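Local coordinates for protein glycosyl hydrolase family 26 (Bacteroides ovatus, PDB 4ZXO) that hydrolyses beta-mannan chains, as a family 26 beta-mannanase linked to galactomannan breakdown by its gut bacterium, at residues T271-I276 with T309-P314. Coordinates in Å, arbitrary orientation, origin at the centre of the assembly. Residues are numbered along the deposited sequence.
Sequences TGLEGI and THYYAP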
loop_
_atom_site.group_PDB
_atom_site.type_symbol
_atom_site.label_atom_id
_atom_site.label_comp_id
_atom_site.label_asym_id
_atom_site.label_seq_id
_atom_site.Cartn_x
_atom_site.Cartn_y
_atom_site.Cartn_z
ATOM N N THR A 271 -0.333 -8.199 -3.361
ATOM C CA THR A 271 -0.504 -9.545 -3.811
ATOM C C THR A 271 0.603 -9.856 -4.812
ATOM O O THR A 271 1.509 -9.026 -5.074
ATOM C CB THR A 271 -1.902 -9.771 -4.456
ATOM O OG1 THR A 271 -2.157 -11.189 -4.596
ATOM C CG2 THR A 271 -2.021 -9.090 -5.762
ATOM N N GLY A 272 0.571 -11.074 -5.322
ATOM C CA GLY A 272 1.539 -11.496 -6.328
ATOM C C GLY A 272 1.860 -12.951 -6.243
ATOM O O GLY A 272 1.491 -13.647 -5.283
ATOM N N LEU A 273 2.543 -13.425 -7.289
ATOM C CA LEU A 273 3.102 -14.782 -7.355
ATOM C C LEU A 273 4.577 -14.622 -7.615
ATOM O O LEU A 273 4.952 -14.152 -8.710
ATOM C CB LEU A 273 2.453 -15.587 -8.477
ATOM C CG LEU A 273 3.140 -16.919 -8.814
ATOM C CD1 LEU A 273 2.985 -17.817 -7.611
ATOM C CD2 LEU A 273 2.472 -17.553 -10.041
ATOM N N GLU A 274 5.408 -14.943 -6.616
ATOM C CA GLU A 274 6.830 -14.658 -6.761
ATOM C C GLU A 274 7.441 -15.327 -8.030
ATOM O O GLU A 274 7.314 -16.564 -8.226
ATOM C CB GLU A 274 7.570 -15.093 -5.487
ATOM C CG GLU A 274 8.998 -14.683 -5.537
ATOM C CD GLU A 274 9.802 -15.186 -4.370
ATOM O OE1 GLU A 274 9.502 -16.294 -3.850
ATOM O OE2 GLU A 274 10.734 -14.474 -3.951
ATOM N N GLY A 275 8.113 -14.528 -8.878
ATOM C CA GLY A 275 8.732 -15.073 -10.078
ATOM C C GLY A 275 7.758 -15.433 -11.175
ATOM O O GLY A 275 8.179 -16.026 -12.178
ATOM N N ILE A 276 6.476 -15.071 -10.977
ATOM C CA ILE A 276 5.339 -15.466 -11.826
ATOM C C ILE A 276 5.642 -16.589 -12.812
ATOM O O ILE A 276 5.658 -16.366 -14.043
ATOM C CB ILE A 276 4.764 -14.247 -12.655
ATOM C CG1 ILE A 276 4.816 -12.951 -11.847
ATOM C CG2 ILE A 276 3.316 -14.533 -12.982
ATOM C CD1 ILE A 276 5.666 -11.861 -12.490
ATOM N N THR A 309 15.345 -13.235 -8.643
ATOM C CA THR A 309 14.251 -14.210 -8.544
ATOM C C THR A 309 13.025 -13.629 -7.810
ATOM O O THR A 309 11.910 -14.190 -7.824
ATOM C CB THR A 309 14.717 -15.469 -7.770
ATOM O OG1 THR A 309 15.193 -15.056 -6.479
ATOM C CG2 THR A 309 15.854 -16.145 -8.497
ATOM N N HIS A 310 13.224 -12.496 -7.153
ATOM C CA HIS A 310 12.202 -11.950 -6.276
ATOM C C HIS A 310 11.487 -10.837 -7.013
ATOM O O HIS A 310 11.887 -9.652 -6.892
ATOM C CB HIS A 310 12.857 -11.426 -4.968
ATOM C CG HIS A 310 11.884 -11.003 -3.909
ATOM N ND1 HIS A 310 10.916 -11.842 -3.402
ATOM C CD2 HIS A 310 11.742 -9.826 -3.242
ATOM C CE1 HIS A 310 10.241 -11.226 -2.446
ATOM N NE2 HIS A 310 10.719 -9.996 -2.328
ATOM N N TYR A 311 10.436 -11.179 -7.784
ATOM C CA TYR A 311 9.718 -10.127 -8.524
ATOM C C TYR A 311 8.280 -10.538 -8.687
ATOM O O TYR A 311 7.960 -11.752 -8.697
ATOM C CB TYR A 311 10.372 -9.866 -9.889
ATOM C CG TYR A 311 10.421 -11.062 -10.804
ATOM C CD1 TYR A 311 9.336 -11.386 -11.609
ATOM C CD2 TYR A 311 11.562 -11.861 -10.869
ATOM C CE1 TYR A 311 9.355 -12.470 -12.446
ATOM C CE2 TYR A 311 11.626 -12.974 -11.712
ATOM C CZ TYR A 311 10.525 -13.272 -12.518
ATOM O OH TYR A 311 10.594 -14.372 -13.383
ATOM N N TYR A 312 7.406 -9.554 -8.794
ATOM C CA TYR A 312 5.979 -9.832 -8.815
ATOM C C TYR A 312 5.270 -9.182 -9.996
ATOM O O TYR A 312 4.118 -9.470 -10.221
ATOM C CB TYR A 312 5.325 -9.389 -7.479
ATOM C CG TYR A 312 5.869 -10.184 -6.294
ATOM C CD1 TYR A 312 5.223 -11.332 -5.828
ATOM C CD2 TYR A 312 7.063 -9.808 -5.687
ATOM C CE1 TYR A 312 5.739 -12.078 -4.779
ATOM C CE2 TYR A 312 7.597 -10.539 -4.649
ATOM C CZ TYR A 312 6.914 -11.657 -4.162
ATOM O OH TYR A 312 7.474 -12.360 -3.116
ATOM N N ALA A 313 5.930 -8.270 -10.708
ATOM C CA ALA A 313 5.426 -7.781 -12.006
ATOM C C ALA A 313 6.293 -8.380 -13.090
ATOM O O ALA A 313 7.430 -8.737 -12.816
ATOM C CB ALA A 313 5.457 -6.232 -12.057
ATOM N N PRO A 314 5.761 -8.528 -14.310
ATOM C CA PRO A 314 6.649 -9.020 -15.339
ATOM C C PRO A 314 7.692 -7.986 -15.747
ATOM O O PRO A 314 7.654 -6.812 -15.316
ATOM C CB PRO A 314 5.700 -9.324 -16.506
ATOM C CG PRO A 314 4.572 -8.410 -16.335
ATOM C CD PRO A 314 4.424 -8.154 -14.842
HETATM O O HOH W 1 2.530 -11.567 -9.468
#
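The Tyr-312 ring lies along the backbone of 272-274: its CD1 is 3.7 Å from both Gly-272 CA and Leu-273 N, and its CE1 is 3.4 Å from Glu-274 N and 3.6 Å from Glu-274 CB. No side chain would fit beside it at Gly-272, where an ideal CB would come within 2.5 Å of Tyr-312 CD1; the phi/psi of 148/168° would also press that CB against the preceding carbonyl. Leu-273 N and Tyr-312 O are bridged by one water, at 2.9 and 2.7 Å respectively. Leu-273 to Ile-276 forms a type II beta turn, closed by Ile-276 N to Leu-273 O at 2.9 Å, with Gly-275 at its third position (phi 74°). The turn follows strand 266-271, and the loop segment 309-314 comes after the adjacent parallel strand 295-300, so the contact joins two successive beta-to-alpha loops at the C-terminal ends of strands in the TIM barrel, the face on which glycoside hydrolases of this fold carry their active site. Direct backbone pairing comes from Gly-275 N to Tyr-311 O (2.8 Å, 163°). Gly-275 CA also makes a CH-pi contact over the Tyr-311 face, 3.7 Å from the centroid and 22° off the normal, while Ile-276 CD1 meets the same ring at its edge, 3.7 Å from Tyr-311 CE1. The Tyr-311 hydroxyl is hydrogen-bonded to Gln-318, which also binds Ile-276 O. At the exposed border, an extended Glu-274 side chain (chi1 and chi2 both t) receives a hydrogen bond at OE2 from His-310 ND1, 2.7 Å long with an angle of 166° and close to the imidazole plane.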